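Local atomic coordinates of A-adding tRNA nucleotidyltransferase (Aquifex aeolicus, PDB entry 1VFG), a protein that adds the terminal adenosine to tRNAs ending in CC, using ATP to complete their CCA 3' end without a nucleic acid template. Residues I153-R158 and I196-R201; A13-G18 and W30-V35. One frame throughout, in Å; residues are numbered along the deposited sequence.

Contact 1: residues I153-R158 and I196-R201; sequences ILRALR and IKLALR. With APC (diphosphomethylphosphonic acid adenosyl ester), chain E.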
# COMPACT_ATOMS: atom_id res chain seq x y z
N ILE C 153 10.51 7.60 0.91
CA ILE C 153 11.41 6.49 1.16
C ILE C 153 10.56 5.25 1.06
O ILE C 153 10.77 4.40 0.19
CB ILE C 153 11.96 6.48 2.58
CG1 ILE C 153 12.79 7.71 2.84
CG2 ILE C 153 12.74 5.22 2.80
CD1 ILE C 153 13.35 7.74 4.22
N LEU C 154 9.61 5.17 1.99
CA LEU C 154 8.67 4.06 2.07
C LEU C 154 7.96 3.86 0.72
O LEU C 154 7.73 2.73 0.28
CB LEU C 154 7.62 4.35 3.15
CG LEU C 154 7.93 4.86 4.56
CD1 LEU C 154 8.38 3.72 5.43
CD2 LEU C 154 8.96 5.97 4.49
N ARG C 155 7.62 4.97 0.07
CA ARG C 155 6.95 4.91 -1.22
C ARG C 155 7.90 4.18 -2.18
O ARG C 155 7.56 3.16 -2.78
CB ARG C 155 6.64 6.33 -1.76
CG ARG C 155 5.70 7.27 -0.91
CD ARG C 155 4.19 7.34 -1.36
NE ARG C 155 3.93 7.97 -2.67
CZ ARG C 155 2.74 7.93 -3.32
NH1 ARG C 155 1.69 7.29 -2.80
NH2 ARG C 155 2.61 8.49 -4.53
N ALA C 156 9.12 4.70 -2.28
CA ALA C 156 10.12 4.12 -3.16
C ALA C 156 10.13 2.62 -3.04
O ALA C 156 10.03 1.89 -4.02
CB ALA C 156 11.48 4.67 -2.83
N LEU C 157 10.25 2.15 -1.81
CA LEU C 157 10.28 0.73 -1.56
C LEU C 157 8.97 0.05 -1.93
O LEU C 157 8.96 -1.06 -2.48
CB LEU C 157 10.57 0.48 -0.09
CG LEU C 157 12.01 0.82 0.27
CD1 LEU C 157 12.55 1.94 -0.62
CD2 LEU C 157 12.07 1.17 1.77
N ARG C 158 7.87 0.71 -1.63
CA ARG C 158 6.58 0.14 -1.95
C ARG C 158 6.53 -0.24 -3.44
O ARG C 158 6.40 -1.40 -3.81
CB ARG C 158 5.47 1.15 -1.61
CG ARG C 158 4.05 0.72 -2.02
CD ARG C 158 2.96 1.44 -1.20
NE ARG C 158 2.60 2.78 -1.67
CZ ARG C 158 1.76 3.03 -2.66
NH1 ARG C 158 1.18 2.02 -3.32
NH2 ARG C 158 1.47 4.29 -2.99
N ILE C 196 2.90 3.05 5.65
CA ILE C 196 3.08 1.64 5.98
C ILE C 196 1.80 0.82 5.84
O ILE C 196 1.83 -0.30 5.33
CB ILE C 196 3.60 1.47 7.41
CG1 ILE C 196 5.04 1.97 7.48
CG2 ILE C 196 3.55 0.00 7.83
CD1 ILE C 196 5.66 1.77 8.83
N LYS C 197 0.67 1.36 6.31
CA LYS C 197 -0.60 0.66 6.20
C LYS C 197 -0.84 0.38 4.72
O LYS C 197 -1.38 -0.66 4.36
CB LYS C 197 -1.75 1.49 6.81
CG LYS C 197 -2.06 1.12 8.28
CD LYS C 197 -3.06 2.04 8.98
CE LYS C 197 -2.36 3.14 9.81
NZ LYS C 197 -3.27 3.96 10.70
N LEU C 198 -0.40 1.30 3.86
CA LEU C 198 -0.55 1.17 2.42
C LEU C 198 0.19 -0.08 1.98
O LEU C 198 -0.39 -0.96 1.34
CB LEU C 198 0.04 2.39 1.71
CG LEU C 198 -0.64 3.01 0.47
CD1 LEU C 198 -0.02 4.39 0.14
CD2 LEU C 198 -0.52 2.05 -0.72
N ALA C 199 1.46 -0.15 2.35
CA ALA C 199 2.31 -1.29 2.01
C ALA C 199 1.73 -2.55 2.62
O ALA C 199 1.72 -3.63 2.01
CB ALA C 199 3.73 -1.06 2.55
N LEU C 200 1.24 -2.40 3.85
CA LEU C 200 0.65 -3.50 4.58
C LEU C 200 -0.47 -4.15 3.77
O LEU C 200 -0.70 -5.35 3.86
CB LEU C 200 0.15 -2.98 5.92
CG LEU C 200 -0.40 -4.01 6.89
CD1 LEU C 200 -0.12 -3.59 8.33
CD2 LEU C 200 -1.89 -4.16 6.63
N ARG C 201 -1.16 -3.34 2.97
CA ARG C 201 -2.25 -3.83 2.14
C ARG C 201 -1.73 -4.57 0.90
O ARG C 201 -2.44 -5.37 0.30
CB ARG C 201 -3.15 -2.66 1.71
CG ARG C 201 -4.38 -2.40 2.61
CD ARG C 201 -4.24 -1.22 3.62
NE ARG C 201 -3.51 -1.57 4.84
CZ ARG C 201 -3.65 -0.94 6.01
NH1 ARG C 201 -4.51 0.06 6.13
NH2 ARG C 201 -2.93 -1.32 7.05
PG APC E . -1.52 2.97 -6.31
O1G APC E . -2.15 3.35 -5.00
O2G APC E . -0.67 1.69 -6.14
O3G APC E . -2.64 2.75 -7.36
PB APC E . -0.54 5.78 -6.40
O1B APC E . 0.25 6.50 -7.41
O2B APC E . -0.01 5.94 -4.98
O3B APC E . -0.59 4.24 -6.88
PA APC E . -3.09 6.92 -5.46
O1A APC E . -4.44 6.87 -6.06
O2A APC E . -3.03 6.17 -4.12
C3A APC E . -2.07 6.28 -6.54
O5' APC E . -2.62 8.49 -5.31
C5' APC E . -1.24 8.87 -5.13
C4' APC E . -0.86 9.94 -6.15
O4' APC E . -0.37 11.06 -5.49
C3' APC E . 0.22 9.46 -7.09
O3' APC E . -0.30 9.63 -8.40
C2' APC E . 1.46 10.31 -6.80
O2' APC E . 2.18 10.84 -7.86
C1' APC E . 0.95 11.40 -5.90
N9 APC E . 1.62 11.61 -4.60
C8 APC E . 1.05 11.39 -3.36
N7 APC E . 1.96 11.68 -2.45
C5 APC E . 3.11 12.07 -3.03
C6 APC E . 4.37 12.48 -2.61
N6 APC E . 4.74 12.60 -1.35
N1 APC E . 5.34 12.82 -3.56
C2 APC E . 5.06 12.75 -4.91
N3 APC E . 3.82 12.35 -5.36
C4 APC E . 2.88 12.02 -4.43
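R158 sends CG anti to the backbone N (chi1 175°), stays extended through chi2 and bends at chi3, which carries its guanidinium across L198, the two side chains meeting at about a right angle. The contact is a nearly parallel pairing of helices 152-163 and 189-201, with segment axes 12° apart and 10.2 Å at closest approach, so long side chains rather than backbones span most of the gap. CD2 of L198 sits over one face of the R158 guanidinium, offset toward its rim. Behind this, CD1 of L154 packs on CG1 of I196 at 4.3 Å.

The pair forms part of the ATP site. R158 NH2 donates to O2B of the bound ATP analogue at 3.0 Å (146°), and NH1 reaches O2G in a weak bond, while NE pairs with E195. Replacing R158 by an alanine would probably leave O2B and O2G without these donors and E195 without its salt-bridge partner. R155, bent at chi2 and chi3, runs beside the nucleotide and forms a salt bridge with D105 through NH2. Ligand atom C8 lies over one face of the R155 guanidinium, 3.4 Å above the plane, and R155 NH1 makes a weak 3.1 Å bond to O2B.

Contact 2: residues A13-G18 and W30-V35; sequences AYIVGG and WDVDFV. With APC (diphosphomethylphosphonic acid adenosyl ester), chain E.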
# COMPACT_ATOMS: atom_id res chain seq x y z
N ALA C 13 -6.57 20.15 -19.91
CA ALA C 13 -6.60 19.23 -18.78
C ALA C 13 -5.87 17.97 -19.17
O ALA C 13 -5.71 17.70 -20.36
CB ALA C 13 -8.03 18.92 -18.40
N TYR C 14 -5.40 17.21 -18.18
CA TYR C 14 -4.68 15.98 -18.44
C TYR C 14 -4.87 15.09 -17.25
O TYR C 14 -5.04 15.57 -16.13
CB TYR C 14 -3.18 16.25 -18.61
CG TYR C 14 -2.87 17.48 -19.41
CD1 TYR C 14 -3.25 18.74 -18.96
CD2 TYR C 14 -2.24 17.40 -20.65
CE1 TYR C 14 -3.04 19.90 -19.71
CE2 TYR C 14 -2.02 18.55 -21.42
CZ TYR C 14 -2.42 19.80 -20.93
OH TYR C 14 -2.24 20.95 -21.67
N ILE C 15 -4.88 13.79 -17.50
CA ILE C 15 -4.96 12.85 -16.40
C ILE C 15 -3.48 12.80 -15.95
O ILE C 15 -2.57 13.02 -16.77
CB ILE C 15 -5.41 11.51 -16.88
CG1 ILE C 15 -4.81 11.25 -18.24
CG2 ILE C 15 -6.88 11.48 -16.99
CD1 ILE C 15 -3.84 10.12 -18.20
N VAL C 16 -3.23 12.49 -14.68
CA VAL C 16 -1.86 12.55 -14.22
C VAL C 16 -1.30 11.48 -13.31
O VAL C 16 -2.01 10.80 -12.56
CB VAL C 16 -1.64 13.93 -13.57
CG1 VAL C 16 -1.93 13.84 -12.07
CG2 VAL C 16 -0.26 14.47 -13.90
N GLY C 17 0.01 11.36 -13.39
CA GLY C 17 0.77 10.42 -12.58
C GLY C 17 0.19 9.07 -12.22
O GLY C 17 0.05 8.20 -13.07
N GLY C 18 -0.11 8.91 -10.93
CA GLY C 18 -0.63 7.65 -10.41
C GLY C 18 -1.34 6.78 -11.42
O GLY C 18 -0.84 5.73 -11.81
N TRP C 30 -10.20 3.00 -11.08
CA TRP C 30 -11.44 3.74 -10.94
C TRP C 30 -11.16 5.08 -10.29
O TRP C 30 -12.05 5.90 -10.18
CB TRP C 30 -12.48 2.93 -10.14
CG TRP C 30 -12.68 1.50 -10.64
CD1 TRP C 30 -11.91 0.42 -10.35
CD2 TRP C 30 -13.64 1.05 -11.62
NE1 TRP C 30 -12.31 -0.67 -11.07
CE2 TRP C 30 -13.37 -0.32 -11.86
CE3 TRP C 30 -14.70 1.66 -12.31
CZ2 TRP C 30 -14.12 -1.08 -12.77
CZ3 TRP C 30 -15.43 0.90 -13.20
CH2 TRP C 30 -15.14 -0.45 -13.43
N ASP C 31 -9.93 5.31 -9.86
CA ASP C 31 -9.63 6.60 -9.27
C ASP C 31 -8.80 7.30 -10.31
O ASP C 31 -7.72 6.83 -10.64
CB ASP C 31 -8.84 6.45 -7.98
CG ASP C 31 -9.17 7.55 -6.95
OD1 ASP C 31 -8.64 7.52 -5.81
OD2 ASP C 31 -9.97 8.46 -7.27
N VAL C 32 -9.32 8.41 -10.83
CA VAL C 32 -8.60 9.16 -11.84
C VAL C 32 -8.24 10.57 -11.39
O VAL C 32 -9.08 11.28 -10.86
CB VAL C 32 -9.42 9.28 -13.10
CG1 VAL C 32 -8.61 9.97 -14.18
CG2 VAL C 32 -9.83 7.91 -13.53
N ASP C 33 -7.00 10.97 -11.62
CA ASP C 33 -6.55 12.29 -11.21
C ASP C 33 -6.34 13.23 -12.41
O ASP C 33 -5.78 12.82 -13.42
CB ASP C 33 -5.25 12.17 -10.40
CG ASP C 33 -5.32 11.10 -9.27
OD1 ASP C 33 -6.45 10.70 -8.89
OD2 ASP C 33 -4.25 10.67 -8.77
N PHE C 34 -6.77 14.48 -12.28
CA PHE C 34 -6.61 15.44 -13.36
C PHE C 34 -5.90 16.64 -12.91
O PHE C 34 -5.91 16.96 -11.73
CB PHE C 34 -7.93 15.91 -13.85
CG PHE C 34 -8.82 14.83 -14.23
CD1 PHE C 34 -9.35 14.01 -13.26
CD2 PHE C 34 -9.12 14.62 -15.55
CE1 PHE C 34 -10.18 12.97 -13.61
CE2 PHE C 34 -9.95 13.58 -15.92
CZ PHE C 34 -10.48 12.76 -14.94
N VAL C 35 -5.31 17.33 -13.87
CA VAL C 35 -4.61 18.58 -13.59
C VAL C 35 -5.07 19.54 -14.68
O VAL C 35 -4.91 19.25 -15.87
CB VAL C 35 -3.07 18.43 -13.65
CG1 VAL C 35 -2.41 19.82 -13.58
CG2 VAL C 35 -2.56 17.56 -12.49
PG APC E . -1.52 2.97 -6.31
O1G APC E . -2.15 3.35 -5.00
O2G APC E . -0.67 1.69 -6.14
O3G APC E . -2.64 2.75 -7.36
PB APC E . -0.54 5.78 -6.40
O1B APC E . 0.25 6.50 -7.41
O2B APC E . -0.01 5.94 -4.98
O3B APC E . -0.59 4.24 -6.88
PA APC E . -3.09 6.92 -5.46
O1A APC E . -4.44 6.87 -6.06
O2A APC E . -3.03 6.17 -4.12
C3A APC E . -2.07 6.28 -6.54
O5' APC E . -2.62 8.49 -5.31
C5' APC E . -1.24 8.87 -5.13
C4' APC E . -0.86 9.94 -6.15
O4' APC E . -0.37 11.06 -5.49
C3' APC E . 0.22 9.46 -7.09
O3' APC E . -0.30 9.63 -8.40
C2' APC E . 1.46 10.31 -6.80
O2' APC E . 2.18 10.84 -7.86
C1' APC E . 0.95 11.40 -5.90
N9 APC E . 1.62 11.61 -4.60
C8 APC E . 1.05 11.39 -3.36
N7 APC E . 1.96 11.68 -2.45
C5 APC E . 3.11 12.07 -3.03
C6 APC E . 4.37 12.48 -2.61
N6 APC E . 4.74 12.60 -1.35
N1 APC E . 5.34 12.82 -3.56
C2 APC E . 5.06 12.75 -4.91
N3 APC E . 3.82 12.35 -5.36
C4 APC E . 2.88 12.02 -4.43
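Y14 and V35 form an antiparallel hydrogen-bonded pair: V35 N reaches Y14 O at 2.9 Å, and Y14 N returns a bond to V35 O. Further on, V16 N donates to D33 O at 2.9 Å. CA-H...O contacts accompany these backbone bonds, I15 CA lying 3.1 Å from D33 O.

These are neighbouring strands of the mixed sheet in the nucleotidyltransferase head domain, strand 13-16 lying between 31-36 and 112-114. The chain itself is the C-terminal portion of a longer protein, holding this head domain and the helical part that follows. The short segments run at 138° to each other, so the antiparallel pair is strongly twisted.

Apolar side chains meet on both faces. I15 shares one face with F34; its CG2, anti to the carbonyl carbon, touches V32 CG1 at 3.6 Å and F34 CE2 at 3.9 Å. The ring of F34 also meets that of F75. V35 lies on the face of Y14, and its CG2 packs against V16 CG1 at 3.8 Å.

Among the polar groups, V35 O lies in the plane of the Y14 ring, 3.5 Å from Y14 CD1, while Y14 OH bonds to E37. G17 and G18 belong to the nucleotide pocket, and D31 and D33 are inferred magnesium ligands.

How the contacts relate
Contact 2 comes first along the chain and closes before contact 1 opens; their centres lie 21 Å apart and their nearest atoms about 7 Å, so they do not touch. They share no helix or sheet: contact 2 joins two strands of the mixed sheet in the head domain, whereas contact 1 pairs two helices near the centre of the chain. The bound ATP analogue bridges them, with G18 in its pocket on the strand side and its phosphates bonded by R158 and, more weakly, by R155. The ATP site is thus assembled from both regions, with the inferred magnesium ligands D31 and D33 on the strand side and arginines on the helical side.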